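One contact in two related proteins. Structure 1 is ML032222a iGluR from Mnemiopsis leidyi, which is an ionotropic glutamate receptor subunit of a comb jelly, probably forming a cation channel that opens when glycine binds its ligand-binding domain: PDB 4YKI (chain A, 1.21 Å), residues Thr85-Ile90 and Tyr214-Pro219. Structure 2 is glutamate receptor kainate-like protein from Pleurobrachia bachei: PDB 4ZDM (chain B, 1.50 Å), residues Thr88-Val93 and Leu217-Arg222. One frame, after least-squares fit of the local backbone (RMSD 0.42 Å); residues are numbered along the deposited sequences.

Structure 1 (4YKI); sequences TDMIAI and YAFGLP.
Strand 87-89 runs antiparallel to 214-218, and Ile88 and Gly217 form a hydrogen-bonded pair: Ile88 N to Gly217 O is 2.8 Å and Gly217 N to Ile88 O is 3.0 Å. The contact is buried in the clamshell-like ligand-binding domain, where strand 87-89 also pairs with strand 9-13. Phe216 lays one ring face against Ala89, whose CA is 4.0 Å from the ring centroid. The sulfur of Met87 lies obliquely beside the same ring, a Met-aromatic contact with SD 5.1 Å from the centroid. Met87 is bent at chi3 (76°), which brings CE to the ring. Met87 SD also packs on Leu218 CD2 at 3.9 Å. Pro219 CD rests on Asp86 O at 3.1 Å. The Asp86 carboxylate forms a salt bridge with Arg11. Ile90 packs on Phe63, and Tyr214 touches the bound glycine.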
loop_
_atom_site.group_PDB
_atom_site.type_symbol
_atom_site.label_atom_id
_atom_site.label_comp_id
_atom_site.label_asym_id
_atom_site.label_seq_id
_atom_site.Cartn_x
_atom_site.Cartn_y
_atom_site.Cartn_z
ATOM N N THR A 85 -22.702 11.234 -0.009
ATOM C CA THR A 85 -22.179 9.933 -0.386
ATOM C C THR A 85 -21.755 9.164 0.865
ATOM O O THR A 85 -21.572 9.745 1.946
ATOM C CB THR A 85 -21.000 10.067 -1.343
ATOM O OG1 THR A 85 -20.046 10.929 -0.725
ATOM C CG2 THR A 85 -21.443 10.638 -2.677
ATOM N N ASP A 86 -21.605 7.851 0.697
ATOM C CA ASP A 86 -21.190 6.921 1.746
ATOM C C ASP A 86 -19.753 6.435 1.602
ATOM O O ASP A 86 -19.154 5.949 2.563
ATOM C CB ASP A 86 -22.087 5.701 1.687
ATOM C CG ASP A 86 -23.529 6.059 1.827
ATOM O OD1 ASP A 86 -23.828 6.775 2.787
ATOM O OD2 ASP A 86 -24.347 5.669 0.979
ATOM N N MET A 87 -19.223 6.504 0.388
ATOM C CA MET A 87 -17.873 6.063 0.094
ATOM C C MET A 87 -17.445 6.760 -1.178
ATOM O O MET A 87 -18.285 6.992 -2.034
ATOM C CB MET A 87 -17.846 4.528 -0.073
ATOM C CG MET A 87 -16.462 3.935 -0.348
ATOM S SD MET A 87 -16.391 2.123 -0.225
ATOM C CE MET A 87 -17.165 1.626 -1.766
ATOM N N ILE A 88 -16.162 7.095 -1.274
ATOM C CA ILE A 88 -15.588 7.682 -2.481
ATOM C C ILE A 88 -14.893 6.546 -3.221
ATOM O O ILE A 88 -13.897 5.984 -2.715
ATOM C CB ILE A 88 -14.625 8.820 -2.159
ATOM C CG1 ILE A 88 -15.348 9.948 -1.391
ATOM C CG2 ILE A 88 -13.999 9.344 -3.446
ATOM C CD1 ILE A 88 -14.399 11.015 -0.844
ATOM N N ALA A 89 -15.449 6.167 -4.381
ATOM C CA ALA A 89 -14.957 5.053 -5.192
ATOM C C ALA A 89 -14.241 5.601 -6.422
ATOM O O ALA A 89 -14.868 5.888 -7.453
ATOM C CB ALA A 89 -16.093 4.144 -5.570
ATOM N N ILE A 90 -12.921 5.784 -6.302
ATOM C CA ILE A 90 -12.086 6.362 -7.346
ATOM C C ILE A 90 -10.648 6.041 -6.946
ATOM O O ILE A 90 -10.417 5.406 -5.909
ATOM C CB ILE A 90 -12.370 7.899 -7.448
ATOM C CG1 ILE A 90 -11.884 8.537 -8.766
ATOM C CG2 ILE A 90 -11.809 8.625 -6.218
ATOM C CD1 ILE A 90 -12.264 7.797 -10.045
ATOM N N TYR A 214 -3.451 4.753 -3.575
ATOM C CA TYR A 214 -4.844 4.892 -3.922
ATOM C C TYR A 214 -5.687 3.965 -3.045
ATOM O O TYR A 214 -5.342 2.801 -2.820
ATOM C CB TYR A 214 -5.095 4.544 -5.399
ATOM C CG TYR A 214 -4.483 5.492 -6.391
ATOM C CD1 TYR A 214 -4.419 6.857 -6.138
ATOM C CD2 TYR A 214 -3.992 5.028 -7.593
ATOM C CE1 TYR A 214 -3.870 7.738 -7.087
ATOM C CE2 TYR A 214 -3.476 5.885 -8.536
ATOM C CZ TYR A 214 -3.403 7.230 -8.285
ATOM O OH TYR A 214 -2.861 8.030 -9.256
ATOM N N ALA A 215 -6.783 4.505 -2.531
ATOM C CA ALA A 215 -7.708 3.775 -1.710
ATOM C C ALA A 215 -9.091 4.360 -1.966
ATOM O O ALA A 215 -9.243 5.284 -2.776
ATOM C CB ALA A 215 -7.323 3.898 -0.246
ATOM N N PHE A 216 -10.111 3.803 -1.324
ATOM C CA PHE A 216 -11.430 4.426 -1.326
ATOM C C PHE A 216 -11.540 5.298 -0.060
ATOM O O PHE A 216 -10.870 5.056 0.959
ATOM C CB PHE A 216 -12.538 3.360 -1.363
ATOM C CG PHE A 216 -12.673 2.609 -2.676
ATOM C CD1 PHE A 216 -12.005 2.975 -3.825
ATOM C CD2 PHE A 216 -13.522 1.527 -2.734
ATOM C CE1 PHE A 216 -12.174 2.259 -5.007
ATOM C CE2 PHE A 216 -13.691 0.814 -3.919
ATOM C CZ PHE A 216 -13.015 1.209 -5.044
ATOM N N GLY A 217 -12.399 6.312 -0.122
ATOM C CA GLY A 217 -12.648 7.174 1.029
ATOM C C GLY A 217 -13.909 6.780 1.772
ATOM O O GLY A 217 -14.905 6.423 1.150
ATOM N N LEU A 218 -13.854 6.815 3.101
ATOM C CA LEU A 218 -14.962 6.445 3.961
ATOM C C LEU A 218 -15.151 7.499 5.036
ATOM O O LEU A 218 -14.178 8.040 5.537
ATOM C CB LEU A 218 -14.688 5.099 4.646
ATOM C CG LEU A 218 -14.768 3.902 3.684
ATOM C CD1 LEU A 218 -13.994 2.685 4.189
ATOM C CD2 LEU A 218 -16.212 3.558 3.426
ATOM N N PRO A 219 -16.399 7.777 5.428
ATOM C CA PRO A 219 -16.563 8.735 6.525
ATOM C C PRO A 219 -16.107 8.119 7.835
ATOM O O PRO A 219 -16.191 6.909 8.005
ATOM C CB PRO A 219 -18.070 8.999 6.538
ATOM C CG PRO A 219 -18.658 7.787 5.986
ATOM C CD PRO A 219 -17.676 7.164 5.036
#

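Structure 2 (4ZDM); sequences TDMIVV and LAFGLR.
Strand 90-92 runs antiparallel to 217-221, and Ile91 and Gly220 form a hydrogen-bonded pair: Ile91 N to Gly220 O is 2.8 Å and Gly220 N to Ile91 O is 3.0 Å. Phe219 lays one ring face against Val92, whose CG1 is 3.9 Å from the ring centroid. The sulfur of Met90 lies obliquely beside the same ring, a Met-aromatic contact with SD 5.2 Å from the centroid. Met90 is bent at chi3 (63°), which brings CE to the ring. Met90 SD also packs on Leu221 CD1 at 3.9 Å. In the guanidinium plane, Arg222 NH1 donates to Thr88 O at 2.7 Å, and Arg222 NH2 forms a salt bridge with Asp89 OD1 at 3.0 Å, using the anti lone pair of OD1. A water links Asp89 O to Arg222 N. Asp89 OD2 accepts from Arg11 N. Val93 packs on Phe66.

How the two compare
Both structures keep the antiparallel pair, with hydrogen bonds from Ile88(A) N to Gly217(A) O and from Gly217(A) N to Ile88(A) O, and their counterparts in Ile91(B) and Gly220(B). The side chains of Asp86(A), Ile88(A) and Phe216(A) and their counterparts keep their places. Pro219(A) is exchanged for Arg222(B), with CB atoms 0.8 Å apart after superposition. CG and CD of Pro219(A), and CG to NH2 of Arg222(B), have no counterpart. Arg222(B) adds a hydrogen bond from NH1 to Thr88(B) O at 2.7 Å and a salt bridge from NH2 to Asp89(B) OD1 at 3.0 Å. This may tie the segments more firmly. A water bridging Asp89(B) O and Arg222(B) N stands 1.2 Å apart from the place of Pro219(A) CD after superposition. At Ala89(A) against Val92(B) the CB atoms coincide and both touch the phenylalanine ring; CG1 and CG2 of Val92(B) are extra apolar bulk. The CA atoms coincide, but the following peptide is turned differently: psi is 92° in Ala89(A) and 20° in Val92(B), phi differs at Ile90(A) and Val93(B), and the carbonyl O atoms of Ala89(A) and Val92(B) stand 1.9 Å apart. CG1 and CD1 of Ile90(A) and CG1 of Val93(B) lack counterparts; their CG2 atoms still touch Ile88(A) and Ile91(B). CE2, CZ and the hydroxyl OH of Tyr214(A) have no counterpart in Leu217(B), while CD1 of Tyr214(A) and CD2 of Leu217(B) lie 0.2 Å apart. Leu218(A) and Leu221(B) are modelled with different chi2; the place of Leu218(A) CD1 is left, and both leucines touch the sulfur of Met87(A) or Met90(B).

Structure 2 (4ZDM)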
loop_
_atom_site.group_PDB
_atom_site.type_symbol
_atom_site.label_atom_id
_atom_site.label_comp_id
_atom_site.label_asym_id
_atom_site.label_seq_id
_atom_site.Cartn_x
_atom_site.Cartn_y
_atom_site.Cartn_z
ATOM N N THR B 88 -22.767 11.273 -0.250
ATOM C CA THR B 88 -22.280 9.939 -0.548
ATOM C C THR B 88 -21.842 9.237 0.704
ATOM O O THR B 88 -21.685 9.851 1.756
ATOM C CB THR B 88 -21.113 9.974 -1.525
ATOM O OG1 THR B 88 -20.119 10.850 -0.966
ATOM C CG2 THR B 88 -21.559 10.481 -2.892
ATOM N N ASP B 89 -21.691 7.923 0.606
ATOM C CA ASP B 89 -21.247 7.063 1.709
ATOM C C ASP B 89 -19.838 6.509 1.555
ATOM O O ASP B 89 -19.213 6.096 2.553
ATOM C CB ASP B 89 -22.219 5.901 1.845
ATOM C CG ASP B 89 -23.618 6.375 2.044
ATOM O OD1 ASP B 89 -23.893 7.080 3.061
ATOM O OD2 ASP B 89 -24.489 6.122 1.176
ATOM N N MET B 90 -19.299 6.499 0.329
ATOM C CA MET B 90 -17.955 6.039 0.087
ATOM C C MET B 90 -17.489 6.631 -1.223
ATOM O O MET B 90 -18.295 6.736 -2.153
ATOM C CB MET B 90 -17.889 4.481 0.076
ATOM C CG MET B 90 -16.516 3.940 -0.138
ATOM S SD MET B 90 -16.344 2.175 0.308
ATOM C CE MET B 90 -17.429 1.441 -0.839
ATOM N N ILE B 91 -16.231 7.024 -1.287
ATOM C CA ILE B 91 -15.631 7.567 -2.515
ATOM C C ILE B 91 -14.908 6.448 -3.199
ATOM O O ILE B 91 -14.082 5.785 -2.576
ATOM C CB ILE B 91 -14.681 8.695 -2.174
ATOM C CG1 ILE B 91 -15.402 9.856 -1.515
ATOM C CG2 ILE B 91 -13.897 9.114 -3.415
ATOM C CD1 ILE B 91 -14.458 10.896 -0.881
ATOM N N VAL B 92 -15.202 6.221 -4.492
ATOM C CA VAL B 92 -14.655 5.050 -5.205
ATOM C C VAL B 92 -13.841 5.397 -6.433
ATOM O O VAL B 92 -13.558 4.488 -7.233
ATOM C CB VAL B 92 -15.788 4.041 -5.522
ATOM C CG1 VAL B 92 -16.463 3.566 -4.213
ATOM C CG2 VAL B 92 -16.796 4.593 -6.508
ATOM N N VAL B 93 -13.356 6.622 -6.541
ATOM C CA VAL B 93 -12.213 6.924 -7.403
ATOM C C VAL B 93 -10.976 6.291 -6.787
ATOM O O VAL B 93 -11.043 5.735 -5.671
ATOM C CB VAL B 93 -12.000 8.409 -7.593
ATOM C CG1 VAL B 93 -13.262 9.081 -8.218
ATOM C CG2 VAL B 93 -11.591 9.145 -6.314
ATOM N N LEU B 217 -3.463 4.622 -3.063
ATOM C CA LEU B 217 -4.708 4.939 -3.751
ATOM C C LEU B 217 -5.755 4.022 -3.172
ATOM O O LEU B 217 -5.565 2.796 -3.197
ATOM C CB LEU B 217 -4.572 4.723 -5.260
ATOM C CG LEU B 217 -3.601 5.710 -5.917
ATOM C CD1 LEU B 217 -3.147 5.169 -7.263
ATOM C CD2 LEU B 217 -4.270 7.027 -6.118
ATOM N N ALA B 218 -6.852 4.564 -2.666
ATOM C CA ALA B 218 -7.824 3.785 -1.903
ATOM C C ALA B 218 -9.206 4.348 -2.062
ATOM O O ALA B 218 -9.407 5.358 -2.743
ATOM C CB ALA B 218 -7.377 3.768 -0.429
ATOM N N PHE B 219 -10.195 3.747 -1.412
ATOM C CA PHE B 219 -11.523 4.339 -1.294
ATOM C C PHE B 219 -11.575 5.197 -0.049
ATOM O O PHE B 219 -10.839 4.984 0.923
ATOM C CB PHE B 219 -12.599 3.263 -1.266
ATOM C CG PHE B 219 -12.789 2.488 -2.575
ATOM C CD1 PHE B 219 -12.159 2.831 -3.746
ATOM C CD2 PHE B 219 -13.684 1.427 -2.577
ATOM C CE1 PHE B 219 -12.417 2.088 -4.929
ATOM C CE2 PHE B 219 -13.940 0.700 -3.752
ATOM C CZ PHE B 219 -13.319 1.026 -4.897
ATOM N N GLY B 220 -12.469 6.188 -0.049
ATOM C CA GLY B 220 -12.672 7.104 1.060
ATOM C C GLY B 220 -13.958 6.825 1.818
ATOM O O GLY B 220 -14.988 6.604 1.167
ATOM N N LEU B 221 -13.904 6.881 3.162
ATOM C CA LEU B 221 -15.058 6.601 3.999
ATOM C C LEU B 221 -15.088 7.591 5.124
ATOM O O LEU B 221 -14.036 8.117 5.506
ATOM C CB LEU B 221 -15.023 5.201 4.637
ATOM C CG LEU B 221 -15.150 3.996 3.679
ATOM C CD1 LEU B 221 -13.877 3.688 2.969
ATOM C CD2 LEU B 221 -15.586 2.767 4.481
ATOM N N ARG B 222 -16.261 7.883 5.665
ATOM C CA ARG B 222 -16.312 8.675 6.894
ATOM C C ARG B 222 -15.640 7.907 8.020
ATOM O O ARG B 222 -15.638 6.684 8.057
ATOM C CB ARG B 222 -17.772 9.033 7.271
ATOM C CG ARG B 222 -18.392 10.063 6.360
ATOM C CD ARG B 222 -19.806 10.414 6.818
ATOM N NE ARG B 222 -20.742 9.318 6.649
ATOM C CZ ARG B 222 -21.340 9.045 5.487
ATOM N NH1 ARG B 222 -21.129 9.794 4.435
ATOM N NH2 ARG B 222 -22.157 7.993 5.393
HETATM O O HOH W 1 -18.699 6.529 5.144
#